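Local coordinates for protein protease 2A (Rhinovirus C, PDB 5X45) that probably cleaves the viral polyprotein as a zinc-containing, chymotrypsin-like cysteine protease of the picornavirus 2A family, at residues C18-N23 with G105-K110; T22-E27 with D36-S41; S62-R67 with E99-P104. All coordinates share one frame; numbering follows the deposited sequence.

Interaction 1: residues C18-N23 with G105-K110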
# COMPACT_ATOMS: atom_id res chain seq x y z
N CYS A 18 -6.09 1.22 2.78
CA CYS A 18 -5.80 2.59 2.57
C CYS A 18 -6.88 3.34 3.29
O CYS A 18 -8.02 3.03 3.16
CB CYS A 18 -5.82 2.90 1.09
SG CYS A 18 -4.31 2.48 0.25
N ALA A 19 -6.52 4.32 4.09
CA ALA A 19 -7.46 4.94 4.98
C ALA A 19 -8.64 5.64 4.31
O ALA A 19 -9.72 5.62 4.84
CB ALA A 19 -6.75 5.86 5.95
N HIS A 20 -8.43 6.22 3.16
CA HIS A 20 -9.49 6.92 2.49
C HIS A 20 -10.53 6.01 1.87
O HIS A 20 -11.54 6.47 1.40
CB HIS A 20 -8.92 7.85 1.48
CG HIS A 20 -8.44 7.17 0.27
ND1 HIS A 20 -7.21 6.59 0.19
CD2 HIS A 20 -9.03 6.98 -0.93
CE1 HIS A 20 -7.06 6.06 -1.00
NE2 HIS A 20 -8.15 6.29 -1.70
N LEU A 21 -10.30 4.72 1.94
CA LEU A 21 -11.18 3.75 1.37
C LEU A 21 -11.98 3.06 2.43
O LEU A 21 -12.70 2.15 2.16
CB LEU A 21 -10.35 2.71 0.64
CG LEU A 21 -10.28 2.72 -0.86
CD1 LEU A 21 -10.76 4.01 -1.48
CD2 LEU A 21 -8.86 2.49 -1.25
N THR A 22 -11.81 3.48 3.66
CA THR A 22 -12.50 2.86 4.76
C THR A 22 -12.82 3.86 5.83
O THR A 22 -12.77 5.04 5.61
CB THR A 22 -11.70 1.68 5.28
OG1 THR A 22 -12.45 0.99 6.26
CG2 THR A 22 -10.44 2.13 5.86
N ASN A 23 -13.19 3.38 6.98
CA ASN A 23 -13.50 4.26 8.09
C ASN A 23 -13.08 3.60 9.39
O ASN A 23 -13.01 2.37 9.48
CB ASN A 23 -15.00 4.59 8.12
CG ASN A 23 -15.40 5.58 7.03
OD1 ASN A 23 -16.05 5.20 6.06
ND2 ASN A 23 -15.01 6.84 7.20
N GLY A 105 -7.70 5.17 -8.67
CA GLY A 105 -8.44 3.93 -8.51
C GLY A 105 -7.55 2.72 -8.29
O GLY A 105 -8.04 1.63 -8.00
N ASP A 106 -6.24 2.90 -8.44
CA ASP A 106 -5.30 1.79 -8.28
C ASP A 106 -4.83 1.64 -6.83
O ASP A 106 -4.13 0.68 -6.50
CB ASP A 106 -4.09 1.97 -9.21
CG ASP A 106 -4.45 1.82 -10.69
OD1 ASP A 106 -5.58 1.38 -11.01
OD2 ASP A 106 -3.59 2.15 -11.55
N CYS A 107 -5.21 2.58 -5.96
CA CYS A 107 -4.79 2.55 -4.56
C CYS A 107 -5.22 1.27 -3.85
O CYS A 107 -6.36 0.81 -4.00
CB CYS A 107 -5.32 3.78 -3.81
SG CYS A 107 -4.74 5.36 -4.50
N GLY A 108 -4.30 0.67 -3.09
CA GLY A 108 -4.58 -0.56 -2.38
C GLY A 108 -3.97 -1.78 -3.05
O GLY A 108 -3.84 -2.84 -2.41
N GLY A 109 -3.62 -1.66 -4.33
CA GLY A 109 -2.97 -2.72 -5.07
C GLY A 109 -1.69 -3.13 -4.37
O GLY A 109 -0.93 -2.27 -3.92
N LYS A 110 -1.48 -4.43 -4.25
CA LYS A 110 -0.39 -4.96 -3.45
C LYS A 110 0.96 -4.95 -4.15
O LYS A 110 1.06 -5.23 -5.34
CB LYS A 110 -0.71 -6.39 -3.02
CG LYS A 110 -1.84 -6.47 -2.01
CD LYS A 110 -2.09 -7.89 -1.56
CE LYS A 110 -2.94 -8.65 -2.54
NZ LYS A 110 -3.19 -10.04 -2.08

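Interaction 2: residues T22-E27 with D36-S41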
# COMPACT_ATOMS: atom_id res chain seq x y z
N THR A 22 -11.81 3.48 3.66
CA THR A 22 -12.50 2.86 4.76
C THR A 22 -12.82 3.86 5.83
O THR A 22 -12.77 5.04 5.61
CB THR A 22 -11.70 1.68 5.28
OG1 THR A 22 -12.45 0.99 6.26
CG2 THR A 22 -10.44 2.13 5.86
N ASN A 23 -13.19 3.38 6.98
CA ASN A 23 -13.50 4.26 8.09
C ASN A 23 -13.08 3.60 9.39
O ASN A 23 -13.01 2.37 9.48
CB ASN A 23 -15.00 4.59 8.12
CG ASN A 23 -15.40 5.58 7.03
OD1 ASN A 23 -16.05 5.20 6.06
ND2 ASN A 23 -15.01 6.84 7.20
N PRO A 24 -12.75 4.42 10.40
CA PRO A 24 -12.33 3.79 11.65
C PRO A 24 -13.49 3.03 12.27
O PRO A 24 -14.64 3.50 12.25
CB PRO A 24 -11.91 4.98 12.52
CG PRO A 24 -11.64 6.09 11.54
CD PRO A 24 -12.63 5.88 10.44
N THR A 25 -13.19 1.88 12.86
CA THR A 25 -14.20 1.02 13.44
C THR A 25 -13.70 0.67 14.83
O THR A 25 -12.69 1.20 15.28
CB THR A 25 -14.42 -0.26 12.61
OG1 THR A 25 -13.28 -1.12 12.72
CG2 THR A 25 -14.67 0.08 11.15
N ASP A 26 -14.37 -0.25 15.51
CA ASP A 26 -13.98 -0.53 16.88
C ASP A 26 -12.83 -1.56 16.88
O ASP A 26 -12.22 -1.80 17.92
CB ASP A 26 -15.17 -1.02 17.69
CG ASP A 26 -15.07 -0.64 19.15
OD1 ASP A 26 -14.15 -1.11 19.85
OD2 ASP A 26 -15.93 0.16 19.62
N GLU A 27 -12.52 -2.13 15.71
CA GLU A 27 -11.39 -3.05 15.59
C GLU A 27 -10.13 -2.36 15.06
O GLU A 27 -9.11 -3.01 14.85
CB GLU A 27 -11.69 -4.25 14.67
CG GLU A 27 -12.86 -5.16 15.04
CD GLU A 27 -14.21 -4.69 14.52
OE1 GLU A 27 -14.28 -3.63 13.86
OE2 GLU A 27 -15.20 -5.40 14.78
N ASP A 36 -1.59 7.26 4.88
CA ASP A 36 -2.87 6.87 4.28
C ASP A 36 -3.18 5.41 4.62
O ASP A 36 -3.57 4.61 3.75
CB ASP A 36 -2.84 7.08 2.76
CG ASP A 36 -4.21 6.91 2.12
OD1 ASP A 36 -5.21 7.07 2.85
OD2 ASP A 36 -4.28 6.61 0.91
N LEU A 37 -3.04 5.07 5.89
CA LEU A 37 -3.09 3.68 6.32
C LEU A 37 -3.99 3.47 7.51
O LEU A 37 -3.92 4.20 8.50
CB LEU A 37 -1.69 3.19 6.68
CG LEU A 37 -1.59 1.73 7.10
CD1 LEU A 37 -1.85 0.79 5.92
CD2 LEU A 37 -0.23 1.45 7.72
N GLN A 38 -4.84 2.46 7.41
CA GLN A 38 -5.65 2.04 8.54
C GLN A 38 -5.43 0.56 8.79
O GLN A 38 -5.40 -0.23 7.84
CB GLN A 38 -7.13 2.31 8.30
CG GLN A 38 -8.02 1.66 9.37
CD GLN A 38 -9.46 2.12 9.34
OE1 GLN A 38 -9.77 3.25 8.92
NE2 GLN A 38 -10.36 1.24 9.74
N VAL A 39 -5.22 0.18 10.04
CA VAL A 39 -5.06 -1.24 10.34
C VAL A 39 -6.11 -1.68 11.35
O VAL A 39 -6.29 -1.06 12.39
CB VAL A 39 -3.67 -1.56 10.90
CG1 VAL A 39 -3.51 -3.08 11.01
CG2 VAL A 39 -2.60 -0.98 10.00
N ASP A 40 -6.80 -2.77 11.02
CA ASP A 40 -7.83 -3.33 11.89
C ASP A 40 -7.43 -4.72 12.33
O ASP A 40 -6.84 -5.48 11.57
CB ASP A 40 -9.19 -3.36 11.18
CG ASP A 40 -9.79 -1.97 10.97
OD1 ASP A 40 -9.02 -0.99 10.90
OD2 ASP A 40 -11.03 -1.85 10.89
N SER A 41 -7.74 -5.06 13.57
CA SER A 41 -7.57 -6.42 14.04
C SER A 41 -8.67 -7.30 13.45
O SER A 41 -9.72 -6.80 13.06
CB SER A 41 -7.60 -6.49 15.55
OG SER A 41 -8.88 -6.10 16.01

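Interaction 3: residues S62-R67 with E99-P104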
# COMPACT_ATOMS: atom_id res chain seq x y z
N SER A 62 -1.80 -3.94 -10.74
CA SER A 62 -2.37 -2.72 -11.31
C SER A 62 -3.83 -2.96 -11.66
O SER A 62 -4.12 -3.73 -12.58
CB SER A 62 -1.60 -2.30 -12.57
OG SER A 62 -2.30 -1.28 -13.28
N ARG A 63 -4.75 -2.29 -10.95
CA ARG A 63 -6.17 -2.54 -11.20
C ARG A 63 -6.58 -2.03 -12.57
O ARG A 63 -7.32 -2.70 -13.29
CB ARG A 63 -7.07 -1.91 -10.13
CG ARG A 63 -8.50 -2.42 -10.24
CD ARG A 63 -9.44 -1.81 -9.22
NE ARG A 63 -9.95 -0.53 -9.68
CZ ARG A 63 -11.18 -0.34 -10.16
NH1 ARG A 63 -12.02 -1.36 -10.25
NH2 ARG A 63 -11.56 0.87 -10.55
N SER A 64 -6.07 -0.85 -12.94
CA SER A 64 -6.41 -0.22 -14.22
C SER A 64 -5.99 -1.05 -15.42
O SER A 64 -6.67 -1.03 -16.45
CB SER A 64 -5.76 1.16 -14.31
OG SER A 64 -4.36 1.08 -14.16
N LYS A 65 -4.88 -1.79 -15.31
CA LYS A 65 -4.42 -2.68 -16.38
C LYS A 65 -4.85 -4.12 -16.15
O LYS A 65 -4.70 -4.96 -17.03
CB LYS A 65 -2.89 -2.61 -16.51
CG LYS A 65 -2.38 -1.24 -16.90
CD LYS A 65 -2.89 -0.86 -18.26
CE LYS A 65 -2.25 0.42 -18.75
NZ LYS A 65 -2.86 0.86 -20.03
N ASP A 66 -5.40 -4.38 -14.96
CA ASP A 66 -5.80 -5.71 -14.49
C ASP A 66 -4.73 -6.79 -14.71
O ASP A 66 -5.01 -7.86 -15.25
CB ASP A 66 -7.11 -6.14 -15.15
CG ASP A 66 -7.84 -7.22 -14.35
OD1 ASP A 66 -7.66 -7.28 -13.12
OD2 ASP A 66 -8.60 -8.02 -14.97
N ARG A 67 -3.51 -6.51 -14.27
CA ARG A 67 -2.42 -7.48 -14.33
C ARG A 67 -1.32 -7.11 -13.35
O ARG A 67 -1.29 -6.00 -12.83
CB ARG A 67 -1.84 -7.59 -15.74
CG ARG A 67 -1.42 -6.25 -16.33
CD ARG A 67 -0.39 -6.42 -17.42
NE ARG A 67 0.92 -6.79 -16.88
CZ ARG A 67 2.06 -6.72 -17.56
NH1 ARG A 67 2.07 -6.29 -18.82
NH2 ARG A 67 3.20 -7.07 -16.98
N GLU A 99 9.15 3.09 -11.18
CA GLU A 99 8.55 3.40 -12.46
C GLU A 99 7.50 2.35 -12.75
O GLU A 99 7.72 1.16 -12.57
CB GLU A 99 9.59 3.45 -13.60
CG GLU A 99 11.04 3.66 -13.19
CD GLU A 99 12.00 3.57 -14.37
OE1 GLU A 99 12.90 2.69 -14.37
OE2 GLU A 99 11.83 4.36 -15.32
N GLY A 100 6.34 2.81 -13.19
CA GLY A 100 5.23 1.92 -13.43
C GLY A 100 3.96 2.70 -13.65
O GLY A 100 3.87 3.87 -13.30
N HIS A 101 2.99 2.05 -14.28
CA HIS A 101 1.71 2.68 -14.55
C HIS A 101 0.84 2.81 -13.30
O HIS A 101 0.73 1.87 -12.50
CB HIS A 101 0.95 1.91 -15.62
CG HIS A 101 -0.42 2.44 -15.85
ND1 HIS A 101 -0.65 3.58 -16.61
CD2 HIS A 101 -1.63 2.03 -15.41
CE1 HIS A 101 -1.95 3.82 -16.64
NE2 HIS A 101 -2.56 2.90 -15.91
N CYS A 102 0.23 3.98 -13.14
CA CYS A 102 -0.69 4.19 -12.04
C CYS A 102 -1.76 5.22 -12.40
O CYS A 102 -1.46 6.29 -12.93
CB CYS A 102 0.07 4.63 -10.79
SG CYS A 102 -0.94 4.80 -9.30
N GLU A 103 -3.01 4.89 -12.11
CA GLU A 103 -4.14 5.78 -12.37
C GLU A 103 -4.95 5.94 -11.09
O GLU A 103 -4.83 5.12 -10.18
CB GLU A 103 -5.03 5.23 -13.47
CG GLU A 103 -4.47 5.28 -14.86
CD GLU A 103 -5.42 4.63 -15.84
OE1 GLU A 103 -6.62 4.50 -15.50
OE2 GLU A 103 -4.98 4.25 -16.95
N PRO A 104 -5.80 6.98 -11.03
CA PRO A 104 -6.77 7.03 -9.94
C PRO A 104 -7.59 5.74 -9.87
O PRO A 104 -8.08 5.27 -10.89
CB PRO A 104 -7.65 8.23 -10.31
CG PRO A 104 -6.73 9.13 -11.08
CD PRO A 104 -5.81 8.21 -11.85

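Interaction 1: residues C18-N23 with G105-K110
Two pieces of chain, each mostly loop or turn, meet here without any hydrogen bond between them. Just beyond strand 14-18 the chain makes a single 3-10 turn, Ala19 to Leu21, while Asp106 to Gly109 form a type II beta turn closed by Gly109 N to Asp106 O at 3.2 Å. Gly108 takes the third position of that turn with phi at 104°, and the closest CA pair is Cys18 with Gly108, 6.0 Å apart. Cys18 points its thiol at the turn: Cys18 SG stands 3.8 Å from Gly108 N and 4.4 Å from Cys107 CB. His20 has CG in the crowded place between the backbone N and carbonyl carbon (chi1 76°), which swings the ring toward Cys107. The ring arrives edge first: His20 CE1 is 4.0 Å from Cys107 CB, which lies near the ring plane. Cys107 SG sits obliquely beyond that edge, 4.5 Å from His20 NE2, a gap too wide for a hydrogen bond. Leu21 closes one side, with CD2 4.1 Å from Cys107 O and CG offset over a face of the imidazole. His20 ND1 makes a weak bond to Asp36 OD2, and the ring also stacks with Tyr86. This His-Asp-Cys geometry, with the cysteine in a Gly-Asp-Cys-Gly-Gly turn, is consistent with the catalytic triad of chymotrypsin-like cysteine proteases, placed between the two domains.

Interaction 2: residues T22-E27 with D36-S41
The clearest hydrogen bonds belong to two groups, the amide of Gln38 and the carbonyl of Glu27. Gln38 leaves its strand with CG anti to the backbone N (chi1 170°) and runs on extended, so its amide reaches the loop. Gln38 NE2 donates to Asn23 O at 2.9 Å, approaching from above the carbonyl plane, and to Asp40 OD1 at 2.8 Å, where it meets the syn lone pair. Both acceptors lie close to the plane of the amide, which fixes its rotation. At the other end of the loop, Ser41 N donates to Glu27 O at 2.8 Å, nearly straight and in the carbonyl plane. Asp40 CA adds a CH contact to that same oxygen, and Ser41 OG lies near enough for a weak bond.

Thr25 OG1, set between its backbone N and carbonyl carbon (chi1 70°), has one proton and two carboxylates within reach: Asp40 OD2 is 3.0 Å from Thr25 OG1 and Glu27 OE1 is 2.9 Å from it. Those carboxylate oxygens, Glu27 OE1 and Asp40 OD2, are 4.7 Å apart, and their like charges may raise the affinity of one for a proton.

Van der Waals contacts fill in around these bonds. The Thr22 methyl, CG2, lies against the Gln38 amide, nearest Gln38 OE1 at 3.3 Å, with the two side chains crossing obliquely. Glu27 CB rests beside Ser41 OG, and the chain then bends at chi2.

Since Val39 pairs through its backbone with Ile29 and Leu30, the Glu27-Ser41 bond continues the antiparallel pairing of strands 28-32 and 37-41. Upstream of that bond, the loop leading into strand 28-32 runs over the face of strand 37-41 from which Gln38 and Asp40 project, in the small four-stranded sheet that forms the N-terminal domain of 2A proteases.

Interaction 3: residues S62-R67 with E99-P104
Ser64 OG is the best-held polar atom, with one definite hydrogen bond, to Asp106 OD2, and two further polar neighbours: His101 NE2 is 3.1 Å from Ser64 OG, and Ser62 OG is 3.3 Å from it. The serine puts OG between its backbone N and carbonyl carbon (chi1 57°), bringing it to the edge of the imidazole. Asp106 OD2 also accepts Glu103 N, so a single carboxylate oxygen binds both segments.

His101 extends from its loop with CG anti to the backbone N (chi1 175°). Along the edge and in the ring plane lie Ser62 OG, Ser64 CB and Glu103 OE2, the last 3.0 Å from His101 NE2. Over one face comes the lysine: Lys65 bends at chi2 (-63°), runs at about a right angle to the His101 side chain and sets CE above the ring centre, a CH-pi contact of 3.8 Å from Lys65 CE to the centroid. Lys65 CG meets the rim at His101 CD2. Glu103 would tend to stabilise a protonated imidazole, whereas Lys65 NZ, 4.6 Å from His101 NE2, would work against it. The turn is also brushed by Glu103 OE1, 3.6 Å from Ser64 CB.

Within the turn, Ser62 OG also accepts a weak bond from Lys65 N, and Ser62 N donates to Arg67 O. Asp66 and Arg67 both face Ser62 in a G1 bulge. The whole is a bulged beta hairpin, linking barrel strands 57-62 and 67-76, packed against the loop that precedes the Gly-Asp-Cys-Gly-Gly segment in the C-terminal barrel of this chymotrypsin-like fold.

Overall arrangement
From the N terminus, residues 18-23 open interaction 1 and, through Thr22 and Asn23, lead straight into interaction 2. Interaction 2 closes first, a short loop within the N-terminal sheet. The chain then enters the C-terminal barrel, where interaction 3 joins the 62-67 hairpin to the loop after strand 95-98. Interaction 1 closes last, at 105-110, so interaction 3 is nested inside its long loop, and only interaction 1 bridges the two domains. It touches both others, through the residue just before strand 37-41 on one side and the 105-110 turn on the other. Interactions 2 and 3 do not touch; their centres, about 25 Å apart, lie on opposite sides of the chain's centre.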